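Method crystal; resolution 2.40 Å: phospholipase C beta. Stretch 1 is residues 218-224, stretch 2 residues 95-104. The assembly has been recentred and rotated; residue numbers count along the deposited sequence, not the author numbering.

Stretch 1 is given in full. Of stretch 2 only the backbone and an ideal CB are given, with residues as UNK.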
ATOM      1  N   GLU A 218      -0.564 -23.767  -3.038  1.00 32.96           N
ATOM      2  CA  GLU A 218      -0.373 -24.711  -4.132  1.00 31.32           C
ATOM      3  C   GLU A 218       1.079 -25.202  -4.243  1.00 30.35           C
ATOM      4  O   GLU A 218       1.335 -26.383  -4.459  1.00 26.52           O
ATOM      5  CB  GLU A 218      -0.820 -24.055  -5.437  1.00 31.63           C
ATOM      6  CG  GLU A 218      -2.332 -24.063  -5.625  1.00 35.34           C
ATOM      7  CD  GLU A 218      -2.823 -23.064  -6.661  1.00 36.76           C
ATOM      8  OE1 GLU A 218      -2.184 -22.942  -7.732  1.00 34.74           O
ATOM      9  OE2 GLU A 218      -3.867 -22.414  -6.403  1.00 39.30           O
ATOM     10  N   ALA A 219       2.026 -24.285  -4.083  1.00 30.97           N
ATOM     11  CA  ALA A 219       3.444 -24.623  -4.160  1.00 30.94           C
ATOM     12  C   ALA A 219       3.822 -25.641  -3.098  1.00 31.69           C
ATOM     13  O   ALA A 219       4.736 -26.439  -3.298  1.00 33.21           O
ATOM     14  CB  ALA A 219       4.285 -23.375  -3.991  1.00 32.02           C
ATOM     15  N   VAL A 220       3.117 -25.619  -1.970  1.00 30.97           N
ATOM     16  CA  VAL A 220       3.404 -26.554  -0.892  1.00 29.71           C
ATOM     17  C   VAL A 220       2.687 -27.875  -1.110  1.00 29.87           C
ATOM     18  O   VAL A 220       3.200 -28.929  -0.742  1.00 29.34           O
ATOM     19  CB  VAL A 220       2.963 -26.012   0.483  1.00 29.16           C
ATOM     20  CG1 VAL A 220       3.311 -27.029   1.566  1.00 28.05           C
ATOM     21  CG2 VAL A 220       3.628 -24.668   0.762  1.00 29.45           C
ATOM     22  N   ALA A 221       1.494 -27.810  -1.694  1.00 30.32           N
ATOM     23  CA  ALA A 221       0.685 -29.001  -1.953  1.00 28.70           C
ATOM     24  C   ALA A 221       1.427 -29.927  -2.910  1.00 29.29           C
ATOM     25  O   ALA A 221       1.464 -31.140  -2.730  1.00 27.98           O
ATOM     26  CB  ALA A 221      -0.656 -28.598  -2.548  1.00 26.02           C
ATOM     27  N   GLU A 222       2.015 -29.335  -3.937  1.00 31.28           N
ATOM     28  CA  GLU A 222       2.766 -30.090  -4.916  1.00 32.79           C
ATOM     29  C   GLU A 222       3.947 -30.759  -4.213  1.00 34.22           C
ATOM     30  O   GLU A 222       4.125 -31.974  -4.298  1.00 34.60           O
ATOM     31  CB  GLU A 222       3.249 -29.141  -6.006  1.00 33.65           C
ATOM     32  CG  GLU A 222       4.205 -29.740  -6.993  1.00 34.55           C
ATOM     33  CD  GLU A 222       4.663 -28.719  -7.998  1.00 35.06           C
ATOM     34  OE1 GLU A 222       5.157 -27.657  -7.564  1.00 36.06           O
ATOM     35  OE2 GLU A 222       4.537 -28.978  -9.216  1.00 37.14           O
ATOM     36  N   TYR A 223       4.742 -29.965  -3.505  1.00 35.17           N
ATOM     37  CA  TYR A 223       5.892 -30.496  -2.790  1.00 37.50           C
ATOM     38  C   TYR A 223       5.505 -31.740  -2.002  1.00 40.30           C
ATOM     39  O   TYR A 223       6.107 -32.809  -2.164  1.00 40.64           O
ATOM     40  CB  TYR A 223       6.464 -29.445  -1.842  1.00 36.67           C
ATOM     41  CG  TYR A 223       7.525 -29.991  -0.921  1.00 36.31           C
ATOM     42  CD1 TYR A 223       8.774 -30.383  -1.409  1.00 36.92           C
ATOM     43  CD2 TYR A 223       7.256 -30.174   0.434  1.00 36.85           C
ATOM     44  CE1 TYR A 223       9.729 -30.949  -0.565  1.00 37.41           C
ATOM     45  CE2 TYR A 223       8.196 -30.735   1.288  1.00 38.37           C
ATOM     46  CZ  TYR A 223       9.429 -31.124   0.786  1.00 38.94           C
ATOM     47  OH  TYR A 223      10.339 -31.697   1.642  1.00 38.77           O
ATOM     48  N   GLU A 224       4.498 -31.607  -1.146  1.00 42.84           N
ATOM     49  CA  GLU A 224       4.040 -32.740  -0.348  1.00 45.37           C
ATOM     50  C   GLU A 224       3.775 -33.954  -1.238  1.00 45.32           C
ATOM     51  O   GLU A 224       4.318 -35.040  -1.016  1.00 45.51           O
ATOM     52  CB  GLU A 224       2.761 -32.372   0.404  1.00 47.36           C
ATOM     53  CG  GLU A 224       2.927 -31.232   1.401  1.00 50.43           C
ATOM     54  CD  GLU A 224       1.597 -30.771   1.975  1.00 51.08           C
ATOM     55  OE1 GLU A 224       0.932 -31.570   2.668  1.00 52.22           O
ATOM     56  OE2 GLU A 224       1.212 -29.611   1.720  1.00 50.86           O
ATOM     57  N   UNK A  95      12.567 -30.931  -5.336  1.00 34.33           N
ATOM     58  CA  UNK A  95      11.197 -30.485  -5.173  1.00 32.92           C
ATOM     59  C   UNK A  95      11.118 -29.340  -4.177  1.00 33.57           C
ATOM     60  O   UNK A  95      10.392 -28.372  -4.408  1.00 34.57           O
ATOM     61  CB  UNK A  95      10.306 -31.645  -4.723  1.00 32.92           C
ATOM     62  N   UNK A  96      11.873 -29.439  -3.080  1.00 32.71           N
ATOM     63  CA  UNK A  96      11.893 -28.375  -2.082  1.00 32.04           C
ATOM     64  C   UNK A  96      12.277 -27.084  -2.789  1.00 30.63           C
ATOM     65  O   UNK A  96      11.728 -26.014  -2.500  1.00 29.07           O
ATOM     66  CB  UNK A  96      12.860 -28.692  -0.940  1.00 32.04           C
ATOM     67  N   UNK A  97      13.219 -27.201  -3.720  1.00 28.57           N
ATOM     68  CA  UNK A  97      13.675 -26.055  -4.487  1.00 26.68           C
ATOM     69  C   UNK A  97      12.578 -25.472  -5.354  1.00 27.53           C
ATOM     70  O   UNK A  97      12.466 -24.249  -5.473  1.00 28.52           O
ATOM     71  CB  UNK A  97      14.869 -26.448  -5.359  1.00 26.68           C
ATOM     72  N   UNK A  98      11.772 -26.338  -5.972  1.00 26.27           N
ATOM     73  CA  UNK A  98      10.675 -25.882  -6.813  1.00 25.32           C
ATOM     74  C   UNK A  98       9.698 -25.154  -5.894  1.00 24.59           C
ATOM     75  O   UNK A  98       9.165 -24.096  -6.242  1.00 22.53           O
ATOM     76  CB  UNK A  98      10.004 -27.040  -7.554  1.00 25.32           C
ATOM     77  N   UNK A  99       9.480 -25.721  -4.714  1.00 23.16           N
ATOM     78  CA  UNK A  99       8.576 -25.121  -3.740  1.00 24.47           C
ATOM     79  C   UNK A  99       9.041 -23.703  -3.414  1.00 23.48           C
ATOM     80  O   UNK A  99       8.287 -22.741  -3.550  1.00 22.49           O
ATOM     81  CB  UNK A  99       8.503 -25.971  -2.470  1.00 24.47           C
ATOM     82  N   UNK A 100      10.295 -23.578  -2.999  1.00 26.28           N
ATOM     83  CA  UNK A 100      10.860 -22.276  -2.650  1.00 25.66           C
ATOM     84  C   UNK A 100      10.832 -21.279  -3.800  1.00 24.37           C
ATOM     85  O   UNK A 100      10.616 -20.094  -3.584  1.00 23.24           O
ATOM     86  CB  UNK A 100      12.302 -22.452  -2.169  1.00 25.66           C
ATOM     87  N   UNK A 101      11.053 -21.745  -5.021  1.00 26.45           N
ATOM     88  CA  UNK A 101      11.027 -20.831  -6.154  1.00 27.95           C
ATOM     89  C   UNK A 101       9.585 -20.419  -6.429  1.00 29.74           C
ATOM     90  O   UNK A 101       9.312 -19.235  -6.650  1.00 29.56           O
ATOM     91  CB  UNK A 101      11.657 -21.473  -7.392  1.00 27.95           C
ATOM     92  N   UNK A 102       8.665 -21.392  -6.423  1.00 29.84           N
ATOM     93  CA  UNK A 102       7.249 -21.090  -6.655  1.00 30.36           C
ATOM     94  C   UNK A 102       6.841 -19.952  -5.716  1.00 31.26           C
ATOM     95  O   UNK A 102       6.442 -18.873  -6.158  1.00 31.24           O
ATOM     96  CB  UNK A 102       6.373 -22.325  -6.434  1.00 30.36           C
ATOM     97  N   UNK A 103       6.952 -20.203  -4.415  1.00 31.11           N
ATOM     98  CA  UNK A 103       6.596 -19.200  -3.425  1.00 32.81           C
ATOM     99  C   UNK A 103       7.321 -17.881  -3.669  1.00 33.30           C
ATOM    100  O   UNK A 103       6.768 -16.807  -3.432  1.00 34.54           O
ATOM    101  CB  UNK A 103       6.909 -19.716  -2.019  1.00 32.81           C
ATOM    102  N   UNK A 104       8.547 -17.961  -4.169  1.00 32.96           N
ATOM    103  CA  UNK A 104       9.328 -16.763  -4.457  1.00 33.11           C
ATOM    104  C   UNK A 104       8.603 -16.029  -5.583  1.00 32.16           C
ATOM    105  O   UNK A 104       8.544 -14.800  -5.595  1.00 31.12           O
ATOM    106  CB  UNK A 104      10.771 -17.101  -4.837  1.00 33.11           C
TER

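The two helices run antiparallel, their axes 8.7 Å apart at closest approach. Position 95 lies beside Tyr-223, the two CA atoms 5.8 Å apart. Its CA-to-CB bond points toward stretch 1, and the ideal CB is 3.9 Å from Tyr-223 CD1, so many residues would fit if their ends could turn off the ring. The residue is His-95; with chi1 in m its imidazole leads away, leaving CB near the ring edge.

At position 96 CB points sideways, 3.9 Å from Tyr-223 CE1. A compact side chain, polar or not, would suit. Asp-96 is found, its chi1 in t, and its carboxylate serves its own helix, as positions 99 and 100 make plain.

Position 97 points away and its ideal CB meets nothing of stretch 1. Its helical angles, -64/-40, demand no special residue; Gly-97 occupies it.

Position 98 points toward stretch 1, but its nearest neighbour, Glu-222 OE1, is 4.9 Å from the ideal CB. A polar, basic or aliphatic residue could serve. Ile-98 takes the aliphatic option: CG2 comes within 3.9 Å of Glu-222 OE1, while the end of the side chain leads away.

Position 99 faces the centre of the contact, the CA atom of position 99 lying 5.2 Å from Ala-219 CA. The ideal CB has Ala-219 O at 3.9 Å and Tyr-223 CB at 4.1 Å, which favours a long, flexible chain able to run along the groove; Leu, Met, Lys or Arg would all be plausible. Arg-99 packs its CG 3.6 Å from Ala-219 O and its CD 3.8 Å from Tyr-223 CG. NE lies over one face of the ring, though the cation-pi interaction is at most weak. The guanidinium is held within its helix by a salt bridge from NH2 to Asp-96 OD2 (3.2 Å).

Positions 100 and 101 lie clear of stretch 1, so polar residues suit them. Arg-100 pairs through NE with Asp-96 OD1 at 3.1 Å; Arg-101 makes no contact with stretch 1.

At position 102 the ideal CB is tight against Ala-219 CB, 3.4 Å away, and the carboxylate of Glu-222 invites a long basic chain. Lys-102 supplies it: NZ donates to Glu-222 OE1 at 3.0 Å, a salt bridge between the helices.

Position 103 points sideways past Ala-219 and Val-220, where a medium or long chain could reach back. Glu-103 does, with OE2 3.8 Å from Val-220 CG2 and 2.9 Å from Arg-99 NH1, another salt bridge.

Position 104 is out of reach and tolerant; Gln-104 fills it.

Stretch 2 95-104: HDGIRRRKEQ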
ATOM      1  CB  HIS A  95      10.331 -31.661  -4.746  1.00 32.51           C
ATOM      2  CG  HIS A  95      10.265 -32.750  -5.773  1.00 32.60           C
ATOM      3  ND1 HIS A  95       9.698 -32.564  -7.015  1.00 31.17           N
ATOM      4  CD2 HIS A  95      10.727 -34.024  -5.755  1.00 31.63           C
ATOM      5  CE1 HIS A  95       9.814 -33.676  -7.720  1.00 30.99           C
ATOM      6  NE2 HIS A  95      10.434 -34.577  -6.979  1.00 29.69           N
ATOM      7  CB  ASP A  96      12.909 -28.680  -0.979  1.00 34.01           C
ATOM      8  CG  ASP A  96      13.118 -27.504  -0.027  1.00 35.99           C
ATOM      9  OD1 ASP A  96      13.583 -26.435  -0.487  1.00 38.10           O
ATOM     10  OD2 ASP A  96      12.830 -27.648   1.183  1.00 37.02           O
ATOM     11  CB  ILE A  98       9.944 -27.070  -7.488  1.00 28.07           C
ATOM     12  CG1 ILE A  98      10.922 -27.851  -8.378  1.00 30.73           C
ATOM     13  CG2 ILE A  98       8.772 -26.564  -8.322  1.00 25.44           C
ATOM     14  CD1 ILE A  98      11.525 -27.023  -9.523  1.00 34.14           C
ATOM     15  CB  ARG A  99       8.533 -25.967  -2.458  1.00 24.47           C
ATOM     16  CG  ARG A  99       7.619 -25.428  -1.378  1.00 22.74           C
ATOM     17  CD  ARG A  99       7.715 -26.244  -0.105  1.00 23.90           C
ATOM     18  NE  ARG A  99       9.054 -26.203   0.491  1.00 28.85           N
ATOM     19  CZ  ARG A  99       9.634 -25.117   0.999  1.00 27.38           C
ATOM     20  NH1 ARG A  99       8.996 -23.958   0.993  1.00 33.07           N
ATOM     21  NH2 ARG A  99      10.851 -25.189   1.519  1.00 24.91           N
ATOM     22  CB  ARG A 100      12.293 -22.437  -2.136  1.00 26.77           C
ATOM     23  CG  ARG A 100      12.403 -23.240  -0.839  1.00 31.09           C
ATOM     24  CD  ARG A 100      13.841 -23.270  -0.371  1.00 33.47           C
ATOM     25  NE  ARG A 100      14.711 -23.729  -1.445  1.00 37.91           N
ATOM     26  CZ  ARG A 100      15.903 -23.204  -1.710  1.00 40.99           C
ATOM     27  NH1 ARG A 100      16.356 -22.201  -0.965  1.00 41.57           N
ATOM     28  NH2 ARG A 100      16.626 -23.657  -2.735  1.00 41.84           N
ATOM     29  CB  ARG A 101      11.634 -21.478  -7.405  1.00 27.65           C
ATOM     30  CG  ARG A 101      11.657 -20.565  -8.644  1.00 30.00           C
ATOM     31  CD  ARG A 101      12.312 -19.220  -8.322  1.00 31.51           C
ATOM     32  NE  ARG A 101      13.708 -19.365  -7.921  1.00 36.25           N
ATOM     33  CZ  ARG A 101      14.733 -19.378  -8.768  1.00 37.46           C
ATOM     34  NH1 ARG A 101      14.520 -19.244 -10.075  1.00 34.38           N
ATOM     35  NH2 ARG A 101      15.969 -19.547  -8.310  1.00 35.89           N
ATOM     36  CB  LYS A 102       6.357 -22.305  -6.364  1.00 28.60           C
ATOM     37  CG  LYS A 102       6.427 -23.465  -7.350  1.00 30.42           C
ATOM     38  CD  LYS A 102       5.981 -23.059  -8.734  1.00 29.53           C
ATOM     39  CE  LYS A 102       5.851 -24.261  -9.656  1.00 30.45           C
ATOM     40  NZ  LYS A 102       4.775 -25.203  -9.230  1.00 29.24           N
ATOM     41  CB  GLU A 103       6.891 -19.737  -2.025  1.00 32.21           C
ATOM     42  CG  GLU A 103       6.051 -20.961  -1.708  1.00 31.53           C
ATOM     43  CD  GLU A 103       6.152 -21.386  -0.271  1.00 32.38           C
ATOM     44  OE1 GLU A 103       5.751 -20.589   0.605  1.00 35.19           O
ATOM     45  OE2 GLU A 103       6.633 -22.511  -0.017  1.00 29.24           O
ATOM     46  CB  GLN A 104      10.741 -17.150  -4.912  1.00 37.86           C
ATOM     47  CG  GLN A 104      11.836 -16.134  -4.604  1.00 42.38           C
ATOM     48  CD  GLN A 104      11.388 -14.699  -4.785  1.00 48.52           C
ATOM     49  OE1 GLN A 104      10.627 -14.167  -3.966  1.00 48.61           O
ATOM     50  NE2 GLN A 104      11.846 -14.061  -5.864  1.00 50.33           N
TER
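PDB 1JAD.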